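Probable glutathione reductase (Sinorhizobium meliloti, PDB 4DNA) probably catalyses the NADPH-dependent reduction of glutathione disulfide to glutathione, as an FAD-dependent homodimer of the pyridine nucleotide-disulfide oxidoreductase family. Local coordinates at the flavin-adenine dinucleotide site. Coordinates in Å, arbitrary orientation; residue numbers count along the deposited sequence, not the author numbering. Chains: chain A/B, Probable glutathione reductase.

The flavin-adenine dinucleotide site. Residues chain A 11-15, 35-36, 41-42, 47-48, 51, 114-115, 140-142, 180, 305-306, 313-314, 317; chain B 439. With FAD (flavin-adenine dinucleotide), chain C.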
loop_
_atom_site.group_PDB
_atom_site.type_symbol
_atom_site.label_atom_id
_atom_site.label_comp_id
_atom_site.label_asym_id
_atom_site.label_seq_id
_atom_site.Cartn_x
_atom_site.Cartn_y
_atom_site.Cartn_z
ATOM N N ILE A 11 32.358 -9.287 -14.741
ATOM C CA ILE A 11 33.077 -8.638 -13.656
ATOM C C ILE A 11 32.105 -7.892 -12.753
ATOM O O ILE A 11 31.495 -6.909 -13.174
ATOM C CB ILE A 11 34.135 -7.637 -14.152
ATOM C CG1 ILE A 11 35.015 -8.255 -15.235
ATOM C CG2 ILE A 11 34.995 -7.180 -12.986
ATOM C CD1 ILE A 11 35.948 -7.264 -15.910
ATOM N N GLY A 12 31.978 -8.355 -11.512
ATOM C CA GLY A 12 31.125 -7.699 -10.518
ATOM C C GLY A 12 29.941 -8.558 -10.128
ATOM O O GLY A 12 29.169 -8.963 -10.989
ATOM N N GLY A 13 29.796 -8.841 -8.834
ATOM C CA GLY A 13 28.781 -9.772 -8.363
ATOM C C GLY A 13 27.601 -9.113 -7.691
ATOM O O GLY A 13 27.040 -9.645 -6.733
ATOM N N GLY A 14 27.229 -7.939 -8.178
ATOM C CA GLY A 14 26.049 -7.261 -7.684
ATOM C C GLY A 14 24.835 -7.666 -8.494
ATOM O O GLY A 14 24.856 -8.675 -9.203
ATOM N N SER A 15 23.788 -6.851 -8.404
ATOM C CA SER A 15 22.503 -7.138 -9.018
ATOM C C SER A 15 22.625 -7.410 -10.526
ATOM O O SER A 15 22.214 -8.472 -11.022
ATOM C CB SER A 15 21.534 -5.987 -8.730
ATOM O OG SER A 15 21.385 -5.752 -7.323
ATOM N N GLU A 35 33.672 -11.617 -7.813
ATOM C CA GLU A 35 33.334 -10.547 -6.871
ATOM C C GLU A 35 34.476 -10.318 -5.880
ATOM O O GLU A 35 34.946 -11.259 -5.232
ATOM C CB GLU A 35 32.009 -10.831 -6.147
ATOM C CG GLU A 35 31.757 -9.985 -4.904
ATOM C CD GLU A 35 31.376 -8.538 -5.210
ATOM O OE1 GLU A 35 30.377 -8.327 -5.928
ATOM O OE2 GLU A 35 32.050 -7.603 -4.712
ATOM N N GLU A 36 34.907 -9.061 -5.767
ATOM C CA GLU A 36 36.044 -8.666 -4.930
ATOM C C GLU A 36 35.704 -8.417 -3.450
ATOM O O GLU A 36 36.533 -7.910 -2.677
ATOM C CB GLU A 36 36.691 -7.404 -5.506
ATOM C CG GLU A 36 35.890 -6.120 -5.330
ATOM C CD GLU A 36 36.723 -4.878 -5.612
ATOM O OE1 GLU A 36 37.968 -5.005 -5.754
ATOM O OE2 GLU A 36 36.142 -3.774 -5.687
ATOM N N GLY A 41 26.023 -7.775 -4.046
ATOM C CA GLY A 41 26.302 -6.384 -4.403
ATOM C C GLY A 41 25.744 -5.365 -3.431
ATOM O O GLY A 41 25.222 -5.732 -2.377
ATOM N N THR A 42 25.842 -4.085 -3.783
ATOM C CA THR A 42 25.355 -3.003 -2.912
ATOM C C THR A 42 23.937 -3.231 -2.375
ATOM O O THR A 42 23.715 -3.152 -1.173
ATOM C CB THR A 42 25.424 -1.610 -3.591
ATOM O OG1 THR A 42 26.727 -1.403 -4.146
ATOM C CG2 THR A 42 25.156 -0.529 -2.586
ATOM N N GLY A 47 22.780 -1.522 0.794
ATOM C CA GLY A 47 21.870 -0.666 0.052
ATOM C C GLY A 47 20.424 -1.005 0.386
ATOM O O GLY A 47 20.064 -1.092 1.570
ATOM N N CYS A 48 19.609 -1.216 -0.657
ATOM C CA CYS A 48 18.157 -1.311 -0.529
ATOM C C CYS A 48 17.749 -2.226 0.617
ATOM O O CYS A 48 17.006 -1.794 1.495
ATOM C CB CYS A 48 17.491 -1.772 -1.836
ATOM S SG CYS A 48 18.529 -1.838 -3.327
ATOM N N LYS A 51 18.892 -1.202 4.115
ATOM C CA LYS A 51 18.306 0.099 4.352
ATOM C C LYS A 51 16.876 -0.054 4.844
ATOM O O LYS A 51 16.495 0.521 5.867
ATOM C CB LYS A 51 18.373 0.973 3.103
ATOM C CG LYS A 51 17.427 2.165 3.134
ATOM C CD LYS A 51 16.283 2.008 2.143
ATOM C CE LYS A 51 16.825 2.155 0.735
ATOM N NZ LYS A 51 15.748 2.398 -0.246
ATOM N N ARG A 114 39.111 -9.813 -7.079
ATOM C CA ARG A 114 38.933 -8.666 -7.955
ATOM C C ARG A 114 39.411 -9.097 -9.352
ATOM O O ARG A 114 40.349 -9.902 -9.472
ATOM C CB ARG A 114 39.725 -7.465 -7.420
ATOM C CG ARG A 114 39.678 -6.224 -8.292
ATOM C CD ARG A 114 40.641 -5.158 -7.800
ATOM N NE ARG A 114 40.791 -4.089 -8.787
ATOM C CZ ARG A 114 39.936 -3.080 -8.945
ATOM N NH1 ARG A 114 38.850 -2.987 -8.184
ATOM N NH2 ARG A 114 40.159 -2.164 -9.871
ATOM N N ALA A 115 38.749 -8.595 -10.396
ATOM C CA ALA A 115 39.154 -8.861 -11.778
ATOM C C ALA A 115 39.468 -7.562 -12.530
ATOM O O ALA A 115 38.755 -6.558 -12.391
ATOM C CB ALA A 115 38.086 -9.658 -12.507
ATOM N N ALA A 140 29.751 -5.333 -14.816
ATOM C CA ALA A 140 28.669 -4.963 -13.913
ATOM C C ALA A 140 29.247 -4.635 -12.549
ATOM O O ALA A 140 28.922 -5.252 -11.533
ATOM C CB ALA A 140 27.653 -6.081 -13.822
ATOM N N VAL A 141 30.097 -3.624 -12.556
ATOM C CA VAL A 141 31.010 -3.320 -11.466
ATOM C C VAL A 141 30.418 -2.366 -10.412
ATOM O O VAL A 141 30.893 -2.314 -9.274
ATOM C CB VAL A 141 32.336 -2.810 -12.090
ATOM C CG1 VAL A 141 32.818 -1.507 -11.493
ATOM C CG2 VAL A 141 33.399 -3.893 -12.052
ATOM N N GLY A 142 29.379 -1.623 -10.795
ATOM C CA GLY A 142 28.773 -0.626 -9.916
ATOM C C GLY A 142 29.719 0.489 -9.496
ATOM O O GLY A 142 30.872 0.531 -9.930
ATOM N N TYR A 180 18.053 11.113 -1.883
ATOM C CA TYR A 180 17.278 10.119 -1.177
ATOM C C TYR A 180 18.058 9.358 -0.090
ATOM O O TYR A 180 17.454 8.937 0.912
ATOM C CB TYR A 180 16.598 9.173 -2.166
ATOM C CG TYR A 180 17.418 8.008 -2.647
ATOM C CD1 TYR A 180 18.315 8.149 -3.715
ATOM C CD2 TYR A 180 17.263 6.739 -2.058
ATOM C CE1 TYR A 180 19.055 7.071 -4.180
ATOM C CE2 TYR A 180 18.000 5.642 -2.502
ATOM C CZ TYR A 180 18.896 5.813 -3.562
ATOM O OH TYR A 180 19.628 4.735 -3.997
ATOM N N GLY A 305 24.416 -1.537 -15.158
ATOM C CA GLY A 305 24.363 -1.250 -13.731
ATOM C C GLY A 305 24.777 0.177 -13.430
ATOM O O GLY A 305 24.826 1.025 -14.335
ATOM N N ASP A 306 25.080 0.437 -12.156
ATOM C CA ASP A 306 25.377 1.787 -11.676
ATOM C C ASP A 306 26.654 2.364 -12.271
ATOM O O ASP A 306 26.857 3.576 -12.237
ATOM C CB ASP A 306 25.430 1.821 -10.154
ATOM C CG ASP A 306 24.055 1.756 -9.526
ATOM O OD1 ASP A 306 23.063 1.507 -10.264
ATOM O OD2 ASP A 306 23.960 1.953 -8.289
ATOM N N LEU A 313 19.418 2.469 -10.017
ATOM C CA LEU A 313 18.514 1.672 -9.221
ATOM C C LEU A 313 18.669 0.183 -9.556
ATOM O O LEU A 313 19.048 -0.175 -10.680
ATOM C CB LEU A 313 17.071 2.154 -9.408
ATOM C CG LEU A 313 16.742 3.610 -9.055
ATOM C CD1 LEU A 313 15.429 3.991 -9.715
ATOM C CD2 LEU A 313 16.688 3.861 -7.549
ATOM N N THR A 314 18.380 -0.665 -8.565
ATOM C CA THR A 314 18.545 -2.114 -8.672
ATOM C C THR A 314 17.760 -2.749 -9.833
ATOM O O THR A 314 18.351 -3.481 -10.624
ATOM C CB THR A 314 18.254 -2.811 -7.317
ATOM O OG1 THR A 314 19.219 -2.371 -6.352
ATOM C CG2 THR A 314 18.334 -4.329 -7.422
ATOM N N ALA A 317 19.349 -2.073 -13.219
ATOM C CA ALA A 317 20.436 -3.020 -13.412
ATOM C C ALA A 317 19.914 -4.358 -13.883
ATOM O O ALA A 317 20.441 -4.921 -14.841
ATOM C CB ALA A 317 21.226 -3.191 -12.126
ATOM N N HIS B 439 11.861 -1.305 -6.102
ATOM C CA HIS B 439 12.534 -2.157 -5.137
ATOM C C HIS B 439 13.078 -1.377 -3.961
ATOM O O HIS B 439 13.698 -0.327 -4.140
ATOM C CB HIS B 439 13.643 -2.921 -5.850
ATOM C CG HIS B 439 14.242 -4.026 -5.036
ATOM N ND1 HIS B 439 13.495 -4.957 -4.430
ATOM C CD2 HIS B 439 15.563 -4.333 -4.754
ATOM C CE1 HIS B 439 14.295 -5.817 -3.778
ATOM N NE2 HIS B 439 15.562 -5.439 -3.983
HETATM P PA FAD C . 26.447 -3.343 -7.487
HETATM O O1A FAD C . 26.971 -1.973 -7.091
HETATM O O2A FAD C . 25.196 -3.939 -6.881
HETATM O O5B FAD C . 27.616 -4.424 -7.279
HETATM C C5B FAD C . 28.672 -4.625 -8.228
HETATM C C4B FAD C . 29.701 -5.493 -7.521
HETATM O O4B FAD C . 30.949 -5.544 -8.211
HETATM C C3B FAD C . 29.982 -4.936 -6.139
HETATM O O3B FAD C . 29.668 -5.948 -5.171
HETATM C C2B FAD C . 31.450 -4.559 -6.169
HETATM O O2B FAD C . 32.075 -4.787 -4.906
HETATM C C1B FAD C . 32.015 -5.455 -7.262
HETATM N N9A FAD C . 33.203 -4.901 -7.952
HETATM C C8A FAD C . 33.438 -3.590 -8.151
HETATM N N7A FAD C . 34.585 -3.374 -8.838
HETATM C C5A FAD C . 35.098 -4.582 -9.097
HETATM C C6A FAD C . 36.305 -5.049 -9.798
HETATM N N6A FAD C . 37.141 -4.115 -10.316
HETATM N N1A FAD C . 36.515 -6.389 -9.876
HETATM C C2A FAD C . 35.646 -7.273 -9.325
HETATM N N3A FAD C . 34.520 -6.908 -8.669
HETATM C C4A FAD C . 34.195 -5.594 -8.522
HETATM N N1 FAD C . 18.015 0.893 -5.460
HETATM C C2 FAD C . 16.685 0.646 -5.484
HETATM O O2 FAD C . 16.154 0.268 -6.551
HETATM N N3 FAD C . 15.918 0.800 -4.389
HETATM C C4 FAD C . 16.407 1.207 -3.200
HETATM O O4 FAD C . 15.655 1.325 -2.203
HETATM C C4X FAD C . 17.859 1.505 -3.102
HETATM N N5 FAD C . 18.430 1.913 -1.947
HETATM C C5X FAD C . 19.765 2.166 -1.900
HETATM C C6 FAD C . 20.354 2.590 -0.708
HETATM C C7 FAD C . 21.725 2.862 -0.651
HETATM C C7M FAD C . 22.314 3.313 0.662
HETATM C C8 FAD C . 22.577 2.684 -1.870
HETATM C C8M FAD C . 24.059 2.946 -1.867
HETATM C C9 FAD C . 21.992 2.266 -3.058
HETATM C C9A FAD C . 20.625 2.004 -3.119
HETATM N N10 FAD C . 20.045 1.576 -4.331
HETATM C C10 FAD C . 18.654 1.317 -4.345
HETATM C "C1'" FAD C . 20.888 1.422 -5.530
HETATM C "C2'" FAD C . 21.251 -0.024 -5.837
HETATM O "O2'" FAD C . 21.876 -0.613 -4.692
HETATM C "C3'" FAD C . 22.156 -0.100 -7.068
HETATM O "O3'" FAD C . 21.557 0.680 -8.108
HETATM C "C4'" FAD C . 22.367 -1.528 -7.573
HETATM O "O4'" FAD C . 23.109 -2.275 -6.600
HETATM C "C5'" FAD C . 23.119 -1.538 -8.892
HETATM O "O5'" FAD C . 23.913 -2.721 -8.955
HETATM P P FAD C . 25.123 -2.939 -10.005
HETATM O O1P FAD C . 24.791 -4.109 -10.912
HETATM O O2P FAD C . 25.530 -1.612 -10.602
HETATM O O3P FAD C . 26.344 -3.441 -9.091
HETATM O O HOH W 1 33.962 -3.253 -4.239
HETATM O O HOH W 2 26.578 -6.020 -10.410
HETATM O O HOH W 3 29.483 -1.637 -5.807
#
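FAD lies extended and almost wholly buried in a Rossmann-type pocket, its adenosine half over the GxGxxG loop beginning at A:Gly12, where missing side chains let backbone approach the ribose and pyrophosphate. A:Glu35, ending strand 31-35, serves the adenine ribose: CG stands anti to the backbone N (chi1 165°), and a bend at chi2 turns the carboxylate to the diol. A:Glu35 OE1 takes the 3'-hydroxyl FAD O3B at 2.6 Å. A:Glu35 OE2 takes the 2'-hydroxyl FAD O2B at 2.8 Å; both use syn lone pairs, a two-pronged grip suited to a carboxylate. An alanine here would remove both acceptors and would probably loosen the ribose. Adenine is sandwiched between A:Glu36 CG on one face and, on the other, A:Ile11 CG2 and A:Val141 CG2, branched side chains giving uncharged cover. A:Glu36 OE1 also salt-bridges A:Arg114 NH1, in the guanidinium plane, and the A:Ala115 amide donates almost straight to N1A. A:Thr42 OG1 donates to phosphate oxygen FAD O1A at 3.0 Å, while its methyl packs on flavin C8M. A:Asp306 N meets FAD O2P at 2.6 Å, and its carboxylate straddles ribityl hydroxyl O3'. Over one isoalloxazine face A:Cys48 SG, redox partner of A:Cys43, sits 3.3 Å from FAD C10. On the opposite face the flat A:Tyr180 ring stands edge-on, 85° to the FAD central ring, its hydroxyl directed there. A:Thr314 N, opening helix 314-329, donates to O2, where the helix end may stabilise negative charge on reduction. FAD N3 donates to the carbonyl of B:His439, the partner subunit's predicted proton acceptor, from 32° above its plane. As in this family, electrons from NADPH can probably pass through the flavin to the A:Cys43-A:Cys48 disulfide and on to glutathione disulfide.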